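Local coordinates for protein CocE/NonD family hydrolase (Staphylococcus aureus subsp. aureus COL, PDB 3III) that probably hydrolyses ester or amide bonds as a serine hydrolase of the CocE/NonD family, pairing an alpha/beta-hydrolase catalytic domain with a beta-rich C-terminal domain, at residues Y359-L364 against D551-I556; G407-K412 against I555-N560. One frame throughout, in Å; residues are numbered along the deposited sequence.

Contact 1. Residues Y359-L364 against D551-I556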
loop_
_atom_site.group_PDB
_atom_site.type_symbol
_atom_site.label_atom_id
_atom_site.label_comp_id
_atom_site.label_asym_id
_atom_site.label_seq_id
_atom_site.Cartn_x
_atom_site.Cartn_y
_atom_site.Cartn_z
ATOM N N TYR A 359 -4.816 21.976 -10.677
ATOM C CA TYR A 359 -3.415 21.780 -10.315
ATOM C C TYR A 359 -2.783 23.167 -10.291
ATOM O O TYR A 359 -2.687 23.792 -11.329
ATOM C CB TYR A 359 -2.737 20.818 -11.291
ATOM C CG TYR A 359 -3.337 19.428 -11.200
ATOM C CD1 TYR A 359 -3.194 18.684 -10.041
ATOM C CD2 TYR A 359 -4.109 18.905 -12.239
ATOM C CE1 TYR A 359 -3.762 17.424 -9.905
ATOM C CE2 TYR A 359 -4.667 17.642 -12.146
ATOM C CZ TYR A 359 -4.499 16.908 -10.970
ATOM O OH TYR A 359 -5.070 15.654 -10.841
ATOM N N THR A 360 -2.351 23.629 -9.109
ATOM C CA THR A 360 -2.068 25.050 -8.898
ATOM C C THR A 360 -0.627 25.171 -8.419
ATOM O O THR A 360 -0.238 24.511 -7.464
ATOM C CB THR A 360 -3.005 25.651 -7.883
ATOM O OG1 THR A 360 -4.347 25.371 -8.292
ATOM C CG2 THR A 360 -2.828 27.169 -7.725
ATOM N N PRO A 361 0.182 25.983 -9.110
ATOM C CA PRO A 361 1.561 26.103 -8.657
ATOM C C PRO A 361 1.689 27.086 -7.529
ATOM O O PRO A 361 1.036 28.136 -7.545
ATOM C CB PRO A 361 2.285 26.653 -9.907
ATOM C CG PRO A 361 1.240 27.309 -10.728
ATOM C CD PRO A 361 -0.084 26.736 -10.347
ATOM N N LEU A 362 2.522 26.760 -6.561
ATOM C CA LEU A 362 3.036 27.719 -5.585
ATOM C C LEU A 362 4.582 27.790 -5.733
ATOM O O LEU A 362 5.285 26.777 -5.561
ATOM C CB LEU A 362 2.653 27.294 -4.182
ATOM C CG LEU A 362 1.162 27.409 -3.810
ATOM C CD1 LEU A 362 0.948 26.707 -2.410
ATOM C CD2 LEU A 362 0.739 28.871 -3.794
ATOM N N TYR A 363 5.096 28.970 -6.066
ATOM C CA TYR A 363 6.522 29.153 -6.364
ATOM C C TYR A 363 7.355 29.370 -5.103
ATOM O O TYR A 363 6.964 30.119 -4.219
ATOM C CB TYR A 363 6.710 30.309 -7.332
ATOM C CG TYR A 363 5.956 30.099 -8.629
ATOM C CD1 TYR A 363 6.491 29.338 -9.647
ATOM C CD2 TYR A 363 4.680 30.609 -8.803
ATOM C CE1 TYR A 363 5.782 29.120 -10.840
ATOM C CE2 TYR A 363 3.974 30.389 -9.959
ATOM C CZ TYR A 363 4.519 29.653 -10.970
ATOM O OH TYR A 363 3.818 29.454 -12.125
ATOM N N LEU A 364 8.475 28.648 -5.012
ATOM C CA LEU A 364 9.360 28.710 -3.843
ATOM C C LEU A 364 10.240 29.936 -3.944
ATOM O O LEU A 364 10.691 30.273 -5.036
ATOM C CB LEU A 364 10.312 27.519 -3.823
ATOM C CG LEU A 364 9.822 26.227 -3.222
ATOM C CD1 LEU A 364 8.637 25.688 -3.994
ATOM C CD2 LEU A 364 10.988 25.265 -3.175
ATOM N N ASP A 551 12.514 27.924 -11.828
ATOM C CA ASP A 551 11.082 27.962 -11.451
ATOM C C ASP A 551 10.697 26.822 -10.519
ATOM O O ASP A 551 9.772 26.060 -10.767
ATOM C CB ASP A 551 10.189 27.992 -12.700
ATOM C CG ASP A 551 10.297 26.719 -13.553
ATOM O OD1 ASP A 551 11.260 25.923 -13.416
ATOM O OD2 ASP A 551 9.377 26.506 -14.358
ATOM N N SER A 552 11.410 26.727 -9.413
ATOM C CA SER A 552 11.085 25.792 -8.363
ATOM C C SER A 552 9.672 26.105 -7.876
ATOM O O SER A 552 9.347 27.242 -7.597
ATOM C CB SER A 552 12.098 25.937 -7.232
ATOM O OG SER A 552 13.359 25.561 -7.728
ATOM N N GLN A 553 8.837 25.089 -7.801
ATOM C CA GLN A 553 7.424 25.273 -7.455
ATOM C C GLN A 553 6.856 23.958 -6.963
ATOM O O GLN A 553 7.411 22.902 -7.297
ATOM C CB GLN A 553 6.675 25.685 -8.706
ATOM C CG GLN A 553 6.781 24.656 -9.829
ATOM C CD GLN A 553 6.202 25.175 -11.103
ATOM O OE1 GLN A 553 4.988 25.037 -11.357
ATOM N NE2 GLN A 553 7.040 25.781 -11.921
ATOM N N LEU A 554 5.776 24.061 -6.183
ATOM C CA LEU A 554 4.975 22.942 -5.726
ATOM C C LEU A 554 3.628 22.966 -6.437
ATOM O O LEU A 554 2.919 23.947 -6.383
ATOM C CB LEU A 554 4.803 22.989 -4.195
ATOM C CG LEU A 554 3.956 21.830 -3.615
ATOM C CD1 LEU A 554 4.700 20.436 -3.640
ATOM C CD2 LEU A 554 3.524 22.319 -2.221
ATOM N N ILE A 555 3.297 21.918 -7.179
ATOM C CA ILE A 555 1.978 21.794 -7.792
ATOM C C ILE A 555 1.042 21.112 -6.749
ATOM O O ILE A 555 1.336 20.012 -6.304
ATOM C CB ILE A 555 2.016 20.929 -9.055
ATOM C CG1 ILE A 555 2.973 21.488 -10.104
ATOM C CG2 ILE A 555 0.611 20.737 -9.651
ATOM C CD1 ILE A 555 2.638 22.844 -10.579
ATOM N N ILE A 556 -0.057 21.760 -6.413
ATOM C CA ILE A 556 -0.991 21.252 -5.434
ATOM C C ILE A 556 -2.360 20.977 -6.065
ATOM O O ILE A 556 -2.806 21.729 -6.911
ATOM C CB ILE A 556 -1.138 22.189 -4.226
ATOM C CG1 ILE A 556 -1.721 23.558 -4.611
ATOM C CG2 ILE A 556 0.180 22.272 -3.477
ATOM C CD1 ILE A 556 -2.004 24.430 -3.380
HETATM O O HOH W 1 10.769 29.702 -7.584
#
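T360 and I556 open an antiparallel ladder in which Y359-L364 runs against D551-I556, the strand axes approaching to 4.4 Å at 155°. T360 exchanges two backbone hydrogen bonds with I556, and L362 two with L554; between them P361, which has no N-H to give, sits in a non-hydrogen-bonded pair with I555. The last rung, L364 N to S552 O at 3.1 Å, is less regular, its donor lying 40° above the carbonyl plane; a water donates to both L364 O and S552 O.

On the face of P361 and Y363, Q553 lies beside the Y363 ring and points the same way, its amide turned 62° from the ring plane. Q553 NE2 comes to 3.7 Å from Y363 CE1, while OE1 meets P361 CB at 3.5 Å. A nearly straight bond from Q553 NE2 to D551 O, 3.0 Å long and in the amide plane, fixes the flip of the amide. Further along, I555 reaches P361 CB with CD1 and Y359 CB with CG2.

The face of T360, L362, L554 and I556 is mostly apolar; T360 OG1 bonds to E358 O. I556 CG1, between the backbone N and carbonyl carbon, packs on T360 CB, and its CD1 meets L362 CD1 at 3.9 Å; L371 also touches L362. The ladder joins strand 358-365 to the C-terminal strand 553-559, consistent with this family's jelly-roll-like beta-sandwich C-terminal domain.

Contact 2. Residues G407-K412 against I555-N560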
loop_
_atom_site.group_PDB
_atom_site.type_symbol
_atom_site.label_atom_id
_atom_site.label_comp_id
_atom_site.label_asym_id
_atom_site.label_seq_id
_atom_site.Cartn_x
_atom_site.Cartn_y
_atom_site.Cartn_z
ATOM N N GLY A 407 -4.949 14.376 -3.802
ATOM C CA GLY A 407 -4.258 13.835 -4.926
ATOM C C GLY A 407 -2.742 13.895 -4.816
ATOM O O GLY A 407 -2.171 13.948 -3.689
ATOM N N ASN A 408 -2.080 13.797 -5.972
ATOM C CA ASN A 408 -0.621 13.881 -6.059
ATOM C C ASN A 408 -0.175 15.323 -5.952
ATOM O O ASN A 408 -0.935 16.215 -6.261
ATOM C CB ASN A 408 -0.124 13.276 -7.381
ATOM C CG ASN A 408 -0.089 11.725 -7.364
ATOM O OD1 ASN A 408 0.925 11.119 -6.964
ATOM N ND2 ASN A 408 -1.147 11.093 -7.875
HETATM N N MSE A 409 1.056 15.543 -5.486
HETATM C CA MSE A 409 1.711 16.850 -5.600
HETATM C C MSE A 409 3.072 16.616 -6.172
HETATM O O MSE A 409 3.660 15.540 -5.992
HETATM C CB MSE A 409 1.856 17.507 -4.237
HETATM C CG MSE A 409 0.600 17.457 -3.381
HETATM SE SE MSE A 409 0.748 18.780 -1.875
HETATM C CE MSE A 409 -0.535 17.878 -0.576
ATOM N N ASN A 410 3.579 17.651 -6.821
ATOM C CA ASN A 410 4.822 17.595 -7.575
ATOM C C ASN A 410 5.674 18.736 -7.068
ATOM O O ASN A 410 5.281 19.928 -7.171
ATOM C CB ASN A 410 4.545 17.724 -9.104
ATOM C CG ASN A 410 5.805 17.599 -9.937
ATOM O OD1 ASN A 410 6.907 17.470 -9.402
ATOM N ND2 ASN A 410 5.654 17.605 -11.270
ATOM N N LEU A 411 6.833 18.380 -6.540
ATOM C CA LEU A 411 7.789 19.389 -6.108
ATOM C C LEU A 411 8.926 19.514 -7.120
ATOM O O LEU A 411 9.764 18.604 -7.228
ATOM C CB LEU A 411 8.319 19.049 -4.712
ATOM C CG LEU A 411 9.369 20.033 -4.204
ATOM C CD1 LEU A 411 8.773 21.455 -4.153
ATOM C CD2 LEU A 411 9.907 19.572 -2.800
ATOM N N LYS A 412 8.932 20.639 -7.856
ATOM C CA LYS A 412 9.969 20.923 -8.830
ATOM C C LYS A 412 11.049 21.754 -8.163
ATOM O O LYS A 412 10.780 22.839 -7.623
ATOM C CB LYS A 412 9.451 21.618 -10.084
ATOM C CG LYS A 412 10.594 21.671 -11.147
ATOM C CD LYS A 412 10.227 22.551 -12.331
ATOM C CE LYS A 412 11.228 22.487 -13.422
ATOM N NZ LYS A 412 10.750 23.353 -14.539
ATOM N N ILE A 555 3.297 21.918 -7.179
ATOM C CA ILE A 555 1.978 21.794 -7.792
ATOM C C ILE A 555 1.042 21.112 -6.749
ATOM O O ILE A 555 1.336 20.012 -6.304
ATOM C CB ILE A 555 2.016 20.929 -9.055
ATOM C CG1 ILE A 555 2.973 21.488 -10.104
ATOM C CG2 ILE A 555 0.611 20.737 -9.651
ATOM C CD1 ILE A 555 2.638 22.844 -10.579
ATOM N N ILE A 556 -0.057 21.760 -6.413
ATOM C CA ILE A 556 -0.991 21.252 -5.434
ATOM C C ILE A 556 -2.360 20.977 -6.065
ATOM O O ILE A 556 -2.806 21.729 -6.911
ATOM C CB ILE A 556 -1.138 22.189 -4.226
ATOM C CG1 ILE A 556 -1.721 23.558 -4.611
ATOM C CG2 ILE A 556 0.180 22.272 -3.477
ATOM C CD1 ILE A 556 -2.004 24.430 -3.380
ATOM N N PRO A 557 -3.019 19.872 -5.670
ATOM C CA PRO A 557 -4.291 19.449 -6.287
ATOM C C PRO A 557 -5.483 20.012 -5.538
ATOM O O PRO A 557 -6.036 19.368 -4.623
ATOM C CB PRO A 557 -4.254 17.922 -6.106
ATOM C CG PRO A 557 -3.402 17.734 -4.785
ATOM C CD PRO A 557 -2.357 18.781 -4.946
ATOM N N ILE A 558 -5.892 21.221 -5.894
ATOM C CA ILE A 558 -6.958 21.897 -5.179
ATOM C C ILE A 558 -8.281 21.324 -5.683
ATOM O O ILE A 558 -8.558 21.297 -6.912
ATOM C CB ILE A 558 -6.956 23.439 -5.383
ATOM C CG1 ILE A 558 -5.631 24.044 -4.887
ATOM C CG2 ILE A 558 -8.198 24.082 -4.658
ATOM C CD1 ILE A 558 -5.546 25.480 -4.914
ATOM N N VAL A 559 -9.105 20.866 -4.754
ATOM C CA VAL A 559 -10.424 20.319 -5.097
ATOM C C VAL A 559 -11.572 20.952 -4.286
ATOM O O VAL A 559 -11.334 21.578 -3.299
ATOM C CB VAL A 559 -10.411 18.779 -4.905
ATOM C CG1 VAL A 559 -9.429 18.131 -5.823
ATOM C CG2 VAL A 559 -10.076 18.385 -3.501
ATOM N N ASN A 560 -12.810 20.723 -4.674
ATOM C CA ASN A 560 -13.980 20.993 -3.760
ATOM C C ASN A 560 -14.178 22.465 -3.290
ATOM O O ASN A 560 -13.718 23.375 -3.994
ATOM C CB ASN A 560 -13.930 20.112 -2.508
ATOM C CG ASN A 560 -13.943 18.610 -2.830
ATOM O OD1 ASN A 560 -14.620 18.196 -3.791
ATOM N ND2 ASN A 560 -13.202 17.774 -2.006
#
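N410 and I555 form the one beta bridge between G407-K412 and I555-N560, an antiparallel hydrogen-bonded pair. I555 N gives a short bond of 2.8 Å to N410 O; the return bond, N410 N to I555 O, is longer at 3.3 Å but lies in the carbonyl plane on a lone pair. The same I555 O is approached by M409 CA at 3.3 Å. Beside this pair, N410 CB rests against I555 CB, while the amide, with CG anti to the backbone N (chi1 -177°), turns elsewhere: N410 ND2 is held by E493 OE1 and I471 O. Past N410 the pairing continues through K412 and Q553.

The tight part lies on the G407 side of the bridge, where P557 interrupts the ladder because its ring nitrogen carries no hydrogen. Its ring packs against the opposite strand, and N408 O faces its CD at 3.2 Å and its CG at 3.3 Å. This buried carbonyl has no hydrogen-bond partner in the model. M409, a selenomethionine, crosses P557 at about a right angle, CG to CD 3.6 Å, and its SE reaches I556 CG2 at 3.9 Å. L496 and S499 of strand 490-503 border the M409 side chain. At G407 the chain turns a corner, and its backbone (phi 136°) takes a conformation in which a CB would jam against the preceding carbonyl and crowd P557 CB.

Beyond P557 the contact is loose: the strand leaves 407-412 and pairs with 403-406, and the terminal N560 is exposed, its ND2 bonded to E404 and Y335. A proline-interrupted antiparallel pairing beside a strand corner thus joins central strands of the C-terminal beta-sandwich domain.

In the fold
Contacts 1 and 2 lie on opposite edges of one strand, 553-559, which ends the chain and is flanked by strand 358-365 in contact 1 and strand 408-417 in contact 2; their centres are about 8 Å apart. I555 and I556 belong to both, each packing against side chains of both neighbours. Two further links join them: a probable hydrogen bond from K412 N to Q553 O of 2.8 Å, and a salt bridge between K412 NZ and D551 OD1 of 2.9 Å. The contact centres lie about 27 and 20 Å from the chain's centre. Both build one sheet of the C-terminal domain, which by family is non-catalytic.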